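Local coordinates for lipase aflb (Neosartorya fumigata, PDB 6IDY), which probably hydrolyses ester bonds of lipids, as a fungal lipase of the alpha/beta-hydrolase fold that carries a bound calcium ion, at residues Pro79-Lys83 against Pro274-Ala278; Ala280-Trp286 against Tyr425-Gly431. All coordinates share one frame; numbering follows the deposited sequence.

Contact 1: Pro79-Lys83 against Pro274-Ala278; sequences PDFLK and PWLAA
Phe81 lays one face of its ring against the benzo edge of Trp275: Trp275 CE3 sits 3.6 Å from Phe81 CD1, displaced from the ring centre toward the rim. The pair is edge-to-face, with the Phe81 ring and the six-membered ring of Trp275 inclined at 63° and their centroids 5.0 Å apart. Phe81 reaches the indole because its CG stands anti to the backbone N (chi1 169°), which swings the ring out from the first turn of helix 81-90. The same ring also meets backbone, its CD2 lying 3.4 Å from Trp275 O. That carbonyl is bridged to the helix by a water, which donates to Trp275 O at 2.7 Å and accepts from Leu82 N at 3.1 Å, so an amide of the first turn is tied indirectly to the loop. In an alpha/beta-hydrolase fold the contact joins a helix that precedes the central sheet in sequence to the loop between strand 253-259 and helix 283-287. Asp80 is the N-cap of helix 81-90, its OD1 accepting from Lys83 N at 3.0 Å (161°). Farther along, Leu82 brings CD1 to 3.5 Å from Leu276 O, while the Leu276 side chain turns off to Val422 and Leu423 of helix 414-424. That helix also packs on Phe81 through Leu415 and on Leu82 through Leu419.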
ATOM      1  N   PRO A  79      -1.489 -18.142   5.306  1.00 24.36           N
ATOM      2  CA  PRO A  79      -0.529 -18.522   4.251  1.00 24.19           C
ATOM      3  C   PRO A  79       0.555 -17.456   4.058  1.00 26.88           C
ATOM      4  O   PRO A  79       0.525 -16.418   4.726  1.00 24.55           O
ATOM      5  CB  PRO A  79      -1.422 -18.603   3.010  1.00 26.23           C
ATOM      6  CG  PRO A  79      -2.464 -17.531   3.251  1.00 29.99           C
ATOM      7  CD  PRO A  79      -2.749 -17.619   4.728  1.00 25.48           C
ATOM      8  N   ASP A  80       1.504 -17.698   3.142  1.00 23.79           N
ATOM      9  CA  ASP A  80       2.488 -16.676   2.794  1.00 23.38           C
ATOM     10  C   ASP A  80       1.996 -16.024   1.489  1.00 25.99           C
ATOM     11  O   ASP A  80       0.905 -16.377   1.025  1.00 26.42           O
ATOM     12  CB  ASP A  80       3.915 -17.250   2.691  1.00 26.07           C
ATOM     13  CG  ASP A  80       4.166 -18.340   1.660  1.00 34.48           C
ATOM     14  OD1 ASP A  80       3.227 -18.681   0.904  1.00 34.70           O
ATOM     15  OD2 ASP A  80       5.305 -18.843   1.601  1.00 41.52           O
ATOM     16  N   PHE A  81       2.763 -15.087   0.907  1.00 21.54           N
ATOM     17  CA  PHE A  81       2.379 -14.392  -0.320  1.00 21.22           C
ATOM     18  C   PHE A  81       2.077 -15.335  -1.488  1.00 24.88           C
ATOM     19  O   PHE A  81       1.020 -15.198  -2.108  1.00 24.23           O
ATOM     20  CB  PHE A  81       3.427 -13.332  -0.725  1.00 22.75           C
ATOM     21  CG  PHE A  81       3.237 -12.744  -2.112  1.00 23.93           C
ATOM     22  CD1 PHE A  81       2.146 -11.928  -2.398  1.00 25.90           C
ATOM     23  CD2 PHE A  81       4.166 -12.981  -3.119  1.00 25.39           C
ATOM     24  CE1 PHE A  81       1.983 -11.371  -3.669  1.00 26.66           C
ATOM     25  CE2 PHE A  81       4.003 -12.421  -4.389  1.00 27.40           C
ATOM     26  CZ  PHE A  81       2.912 -11.625  -4.656  1.00 25.54           C
ATOM     27  N   LEU A  82       3.001 -16.278  -1.780  1.00 21.86           N
ATOM     28  CA  LEU A  82       2.859 -17.221  -2.886  1.00 23.88           C
ATOM     29  C   LEU A  82       1.645 -18.151  -2.728  1.00 27.41           C
ATOM     30  O   LEU A  82       0.911 -18.348  -3.701  1.00 26.85           O
ATOM     31  CB  LEU A  82       4.162 -18.020  -3.140  1.00 24.98           C
ATOM     32  CG  LEU A  82       5.417 -17.217  -3.551  1.00 30.16           C
ATOM     33  CD1 LEU A  82       6.642 -18.125  -3.622  1.00 30.72           C
ATOM     34  CD2 LEU A  82       5.227 -16.511  -4.894  1.00 32.71           C
ATOM     35  N   LYS A  83       1.406 -18.680  -1.503  1.00 23.27           N
ATOM     36  CA  LYS A  83       0.254 -19.550  -1.247  1.00 23.62           C
ATOM     37  C   LYS A  83      -1.042 -18.773  -1.393  1.00 26.93           C
ATOM     38  O   LYS A  83      -1.951 -19.249  -2.068  1.00 27.22           O
ATOM     39  CB  LYS A  83       0.331 -20.249   0.122  1.00 25.81           C
ATOM     40  CG  LYS A  83      -0.796 -21.266   0.326  1.00 35.73           C
ATOM     41  CD  LYS A  83      -0.713 -21.985   1.660  1.00 47.45           C
ATOM     42  CE  LYS A  83      -1.909 -22.886   1.859  1.00 56.64           C
ATOM     43  NZ  LYS A  83      -1.876 -23.578   3.174  1.00 63.16           N
ATOM     44  N   PRO A 274      11.352 -11.167   1.818  1.00 20.45           N
ATOM     45  CA  PRO A 274       9.890 -11.033   1.986  1.00 20.68           C
ATOM     46  C   PRO A 274       9.184 -11.096   0.619  1.00 24.98           C
ATOM     47  O   PRO A 274       9.820 -10.841  -0.415  1.00 23.81           O
ATOM     48  CB  PRO A 274       9.747  -9.627   2.567  1.00 21.83           C
ATOM     49  CG  PRO A 274      11.053  -9.369   3.256  1.00 25.90           C
ATOM     50  CD  PRO A 274      12.057  -9.983   2.348  1.00 21.87           C
ATOM     51  N   TRP A 275       7.881 -11.446   0.614  1.00 22.87           N
ATOM     52  CA  TRP A 275       7.043 -11.608  -0.586  1.00 23.55           C
ATOM     53  C   TRP A 275       7.443 -12.839  -1.407  1.00 26.62           C
ATOM     54  O   TRP A 275       6.830 -13.889  -1.254  1.00 26.59           O
ATOM     55  CB  TRP A 275       7.014 -10.341  -1.478  1.00 23.04           C
ATOM     56  CG  TRP A 275       6.403  -9.137  -0.829  1.00 24.60           C
ATOM     57  CD1 TRP A 275       6.972  -8.328   0.111  1.00 27.17           C
ATOM     58  CD2 TRP A 275       5.115  -8.578  -1.118  1.00 24.93           C
ATOM     59  NE1 TRP A 275       6.112  -7.306   0.436  1.00 27.09           N
ATOM     60  CE2 TRP A 275       4.968  -7.428  -0.314  1.00 28.66           C
ATOM     61  CE3 TRP A 275       4.072  -8.935  -1.986  1.00 27.11           C
ATOM     62  CZ2 TRP A 275       3.795  -6.663  -0.312  1.00 28.38           C
ATOM     63  CZ3 TRP A 275       2.925  -8.155  -2.009  1.00 29.19           C
ATOM     64  CH2 TRP A 275       2.802  -7.023  -1.194  1.00 29.28           C
ATOM     65  N   LEU A 276       8.473 -12.706  -2.271  1.00 22.30           N
ATOM     66  CA  LEU A 276       8.935 -13.740  -3.201  1.00 21.02           C
ATOM     67  C   LEU A 276       9.521 -14.987  -2.529  1.00 25.37           C
ATOM     68  O   LEU A 276       9.417 -16.074  -3.097  1.00 26.14           O
ATOM     69  CB  LEU A 276       9.930 -13.141  -4.220  1.00 20.41           C
ATOM     70  CG  LEU A 276      10.316 -14.015  -5.435  1.00 23.72           C
ATOM     71  CD1 LEU A 276       9.091 -14.414  -6.259  1.00 23.30           C
ATOM     72  CD2 LEU A 276      11.340 -13.319  -6.304  1.00 23.96           C
ATOM     73  N   ALA A 277      10.116 -14.849  -1.329  1.00 21.93           N
ATOM     74  CA  ALA A 277      10.706 -15.973  -0.582  1.00 22.43           C
ATOM     75  C   ALA A 277      11.782 -16.707  -1.407  1.00 25.64           C
ATOM     76  O   ALA A 277      11.866 -17.934  -1.405  1.00 24.87           O
ATOM     77  CB  ALA A 277       9.623 -16.932  -0.078  1.00 23.25           C
ATOM     78  N   ALA A 278      12.623 -15.927  -2.092  1.00 22.71           N
ATOM     79  CA  ALA A 278      13.699 -16.438  -2.939  1.00 23.23           C
ATOM     80  C   ALA A 278      15.046 -15.791  -2.571  1.00 25.06           C
ATOM     81  O   ALA A 278      15.106 -14.942  -1.674  1.00 22.49           O
ATOM     82  CB  ALA A 278      13.358 -16.165  -4.400  1.00 24.19           C
TER
HETATM   83  O   HOH W   1       5.749 -16.179  -0.307  1.00 26.85           O

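Contact 2: Ala280-Trp286 against Tyr425-Gly431; sequences ACTPSLW and YKPKTFG
Ala280, Thr429 and Trp286 bury the most surface here, and Thr429 O is where their neighbourhood converges. It accepts from Cys281 N at 2.8 Å, nearly straight at 171°, and from the indole NE1 of Trp286 at 2.9 Å, more bent at 132°. The two donors reach it from opposite faces of the carbonyl plane; the oxygen itself lies at the indole edge, in the ring plane. Thr429 N returns a bond to Cys281 O, completing a single antiparallel hydrogen-bonded bridge. Trp286 also covers the backbone that follows: Gly431 CA lies over the face of its five-membered ring in a CH-pi contact, and Phe430 O stands over the same face nearer the benzo ring. Ala280 places its CB over the face of Phe430, 3.8 Å from CE1, and approaches Lys428 CB. Lys428 runs its aliphatic chain past Ala280 O, then bends at its last torsion (chi4 70°) to give NZ to Tyr425 O at 2.8 Å; NZ also bonds Leu423 O, at the end of helix 414-424. Beyond the bridge along the chain, Thr282 CB rests over the face of the Tyr425 ring, whose OH bonds Asn203 and nears Pro283 CD at 3.3 Å. Thr282 is the N-cap residue of helix 283-287, with OG1 bonded to Leu202 O, and Cys281 is disulfide-linked to Cys273. The segment after helix 414-424 is thus paired with the residue before the N-cap of helix 283-287 and packed against that short helix through Pro283 and Trp286, at the protein surface.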
ATOM      1  N   ALA A 280      17.107 -14.397  -5.160  1.00 23.23           N
ATOM      2  CA  ALA A 280      17.188 -13.276  -6.109  1.00 23.14           C
ATOM      3  C   ALA A 280      15.817 -12.597  -6.170  1.00 25.67           C
ATOM      4  O   ALA A 280      14.825 -13.190  -6.604  1.00 23.83           O
ATOM      5  CB  ALA A 280      17.627 -13.767  -7.487  1.00 24.63           C
ATOM      6  N   CYS A 281      15.757 -11.375  -5.642  1.00 22.34           N
ATOM      7  CA  CYS A 281      14.515 -10.618  -5.501  1.00 20.96           C
ATOM      8  C   CYS A 281      14.660  -9.206  -6.040  1.00 23.85           C
ATOM      9  O   CYS A 281      15.286  -9.026  -7.069  1.00 24.04           O
ATOM     10  CB  CYS A 281      14.079 -10.636  -4.039  1.00 20.29           C
ATOM     11  SG  CYS A 281      14.106 -12.289  -3.299  1.00 24.41           S
ATOM     12  N   THR A 282      14.050  -8.209  -5.388  1.00 20.21           N
ATOM     13  CA  THR A 282      14.158  -6.824  -5.837  1.00 19.31           C
ATOM     14  C   THR A 282      14.727  -5.998  -4.681  1.00 24.07           C
ATOM     15  O   THR A 282      14.673  -6.476  -3.540  1.00 23.40           O
ATOM     16  CB  THR A 282      12.808  -6.279  -6.388  1.00 21.44           C
ATOM     17  OG1 THR A 282      12.065  -5.654  -5.344  1.00 19.13           O
ATOM     18  CG2 THR A 282      11.962  -7.332  -7.107  1.00 21.39           C
ATOM     19  N   PRO A 283      15.258  -4.765  -4.928  1.00 20.61           N
ATOM     20  CA  PRO A 283      15.778  -3.956  -3.813  1.00 19.57           C
ATOM     21  C   PRO A 283      14.780  -3.745  -2.677  1.00 22.35           C
ATOM     22  O   PRO A 283      15.153  -3.958  -1.529  1.00 21.14           O
ATOM     23  CB  PRO A 283      16.148  -2.625  -4.481  1.00 20.96           C
ATOM     24  CG  PRO A 283      16.439  -2.980  -5.886  1.00 26.05           C
ATOM     25  CD  PRO A 283      15.445  -4.064  -6.219  1.00 21.99           C
ATOM     26  N   SER A 284      13.515  -3.363  -2.988  1.00 18.81           N
ATOM     27  CA  SER A 284      12.499  -3.108  -1.961  1.00 18.02           C
ATOM     28  C   SER A 284      12.094  -4.358  -1.190  1.00 23.16           C
ATOM     29  O   SER A 284      11.758  -4.236  -0.015  1.00 23.06           O
ATOM     30  CB  SER A 284      11.282  -2.393  -2.534  1.00 20.31           C
ATOM     31  OG  SER A 284      10.413  -3.276  -3.218  1.00 26.10           O
ATOM     32  N   LEU A 285      12.140  -5.552  -1.829  1.00 19.53           N
ATOM     33  CA  LEU A 285      11.821  -6.802  -1.130  1.00 19.15           C
ATOM     34  C   LEU A 285      12.887  -7.070  -0.071  1.00 23.62           C
ATOM     35  O   LEU A 285      12.541  -7.282   1.091  1.00 21.72           O
ATOM     36  CB  LEU A 285      11.675  -8.011  -2.085  1.00 18.96           C
ATOM     37  CG  LEU A 285      10.588  -7.941  -3.184  1.00 23.20           C
ATOM     38  CD1 LEU A 285      10.356  -9.306  -3.813  1.00 22.72           C
ATOM     39  CD2 LEU A 285       9.257  -7.400  -2.648  1.00 25.24           C
ATOM     40  N   TRP A 286      14.181  -6.983  -0.459  1.00 20.93           N
ATOM     41  CA  TRP A 286      15.290  -7.186   0.461  1.00 20.89           C
ATOM     42  C   TRP A 286      15.333  -6.155   1.582  1.00 24.67           C
ATOM     43  O   TRP A 286      15.573  -6.535   2.728  1.00 25.32           O
ATOM     44  CB  TRP A 286      16.636  -7.282  -0.274  1.00 20.34           C
ATOM     45  CG  TRP A 286      16.901  -8.649  -0.835  1.00 21.89           C
ATOM     46  CD1 TRP A 286      17.123  -8.970  -2.140  1.00 25.06           C
ATOM     47  CD2 TRP A 286      16.908  -9.892  -0.109  1.00 22.31           C
ATOM     48  NE1 TRP A 286      17.296 -10.330  -2.271  1.00 25.55           N
ATOM     49  CE2 TRP A 286      17.177 -10.919  -1.039  1.00 26.69           C
ATOM     50  CE3 TRP A 286      16.733 -10.235   1.247  1.00 23.64           C
ATOM     51  CZ2 TRP A 286      17.264 -12.261  -0.666  1.00 26.53           C
ATOM     52  CZ3 TRP A 286      16.841 -11.564   1.619  1.00 25.62           C
ATOM     53  CH2 TRP A 286      17.107 -12.561   0.670  1.00 26.76           C
ATOM     54  N   TYR A 425      10.406  -8.197 -12.741  1.00 24.06           N
ATOM     55  CA  TYR A 425      11.454  -7.267 -12.318  1.00 23.34           C
ATOM     56  C   TYR A 425      12.834  -7.802 -12.643  1.00 27.03           C
ATOM     57  O   TYR A 425      13.193  -8.902 -12.222  1.00 25.90           O
ATOM     58  CB  TYR A 425      11.345  -6.914 -10.827  1.00 23.32           C
ATOM     59  CG  TYR A 425      12.283  -5.800 -10.410  1.00 23.72           C
ATOM     60  CD1 TYR A 425      13.606  -6.068 -10.057  1.00 25.60           C
ATOM     61  CD2 TYR A 425      11.851  -4.477 -10.362  1.00 23.14           C
ATOM     62  CE1 TYR A 425      14.474  -5.045  -9.676  1.00 25.74           C
ATOM     63  CE2 TYR A 425      12.704  -3.451  -9.961  1.00 23.06           C
ATOM     64  CZ  TYR A 425      14.015  -3.741  -9.621  1.00 28.52           C
ATOM     65  OH  TYR A 425      14.868  -2.734  -9.230  1.00 31.99           O
ATOM     66  N   LYS A 426      13.595  -7.018 -13.410  1.00 24.96           N
ATOM     67  CA  LYS A 426      14.950  -7.347 -13.846  1.00 25.78           C
ATOM     68  C   LYS A 426      15.805  -6.074 -13.855  1.00 31.94           C
ATOM     69  O   LYS A 426      15.300  -5.025 -14.248  1.00 31.73           O
ATOM     70  CB  LYS A 426      14.942  -8.006 -15.244  1.00 27.96           C
ATOM     71  CG  LYS A 426      14.318  -9.395 -15.262  1.00 34.91           C
ATOM     72  CD  LYS A 426      14.117  -9.959 -16.663  1.00 41.46           C
ATOM     73  CE  LYS A 426      13.302 -11.232 -16.595  1.00 46.60           C
ATOM     74  NZ  LYS A 426      13.446 -12.060 -17.823  1.00 57.55           N
ATOM     75  N   PRO A 427      17.089  -6.121 -13.431  1.00 29.94           N
ATOM     76  CA  PRO A 427      17.814  -7.291 -12.909  1.00 29.24           C
ATOM     77  C   PRO A 427      17.464  -7.587 -11.454  1.00 30.87           C
ATOM     78  O   PRO A 427      17.213  -6.664 -10.681  1.00 29.85           O
ATOM     79  CB  PRO A 427      19.283  -6.913 -13.126  1.00 31.67           C
ATOM     80  CG  PRO A 427      19.313  -5.410 -13.028  1.00 36.66           C
ATOM     81  CD  PRO A 427      17.939  -4.911 -13.436  1.00 31.88           C
ATOM     82  N   LYS A 428      17.394  -8.878 -11.093  1.00 26.15           N
ATOM     83  CA  LYS A 428      17.098  -9.270  -9.719  1.00 24.30           C
ATOM     84  C   LYS A 428      18.342  -9.130  -8.854  1.00 26.16           C
ATOM     85  O   LYS A 428      19.452  -9.067  -9.383  1.00 25.24           O
ATOM     86  CB  LYS A 428      16.442 -10.658  -9.640  1.00 27.37           C
ATOM     87  CG  LYS A 428      14.950 -10.576  -9.924  1.00 28.26           C
ATOM     88  CD  LYS A 428      14.218 -11.885  -9.743  1.00 31.28           C
ATOM     89  CE  LYS A 428      12.756 -11.732 -10.103  1.00 30.03           C
ATOM     90  NZ  LYS A 428      12.552 -11.553 -11.568  1.00 25.38           N
ATOM     91  N   THR A 429      18.154  -8.958  -7.540  1.00 22.18           N
ATOM     92  CA  THR A 429      19.256  -8.714  -6.606  1.00 21.76           C
ATOM     93  C   THR A 429      19.252  -9.716  -5.464  1.00 23.47           C
ATOM     94  O   THR A 429      18.188 -10.147  -5.033  1.00 22.23           O
ATOM     95  CB  THR A 429      19.187  -7.273  -6.047  1.00 25.63           C
ATOM     96  OG1 THR A 429      18.008  -7.140  -5.259  1.00 25.26           O
ATOM     97  CG2 THR A 429      19.189  -6.203  -7.136  1.00 24.32           C
ATOM     98  N   PHE A 430      20.443 -10.036  -4.946  1.00 19.97           N
ATOM     99  CA  PHE A 430      20.624 -10.968  -3.833  1.00 20.06           C
ATOM    100  C   PHE A 430      20.685 -10.282  -2.463  1.00 26.16           C
ATOM    101  O   PHE A 430      20.673 -10.965  -1.444  1.00 27.16           O
ATOM    102  CB  PHE A 430      21.889 -11.808  -4.063  1.00 21.53           C
ATOM    103  CG  PHE A 430      21.674 -12.964  -5.003  1.00 22.74           C
ATOM    104  CD1 PHE A 430      21.580 -12.758  -6.379  1.00 25.49           C
ATOM    105  CD2 PHE A 430      21.590 -14.263  -4.521  1.00 23.81           C
ATOM    106  CE1 PHE A 430      21.389 -13.834  -7.250  1.00 25.90           C
ATOM    107  CE2 PHE A 430      21.402 -15.337  -5.395  1.00 26.70           C
ATOM    108  CZ  PHE A 430      21.312 -15.117  -6.750  1.00 24.89           C
ATOM    109  N   GLY A 431      20.770  -8.957  -2.450  1.00 23.14           N
ATOM    110  CA  GLY A 431      20.842  -8.184  -1.217  1.00 22.13           C
ATOM    111  C   GLY A 431      20.347  -6.769  -1.386  1.00 26.19           C
ATOM    112  O   GLY A 431      20.150  -6.311  -2.511  1.00 27.41           O
TER

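Contact 1 and contact 2 lie on the same side of the chain's centre, their own centres about 14 Å apart. The loop from strand 253-259, with the short helix 283-287 that follows it, supplies a segment to each: 274-278 meets the start of helix 81-90, and 280-286 meets the segment after helix 414-424. The Cys273-Cys281 disulfide ties the last part of this loop, with 274-278 between its two cysteines. The two contacts also touch directly, Leu285 packing on Trp275 and Leu276, with its CD2 3.7 Å from Trp275 CD1. Along the chain the order is 79-83, 274-278, 280-286, 425-431, so one connection links an early helix with the C-terminal region, outside the central sheet.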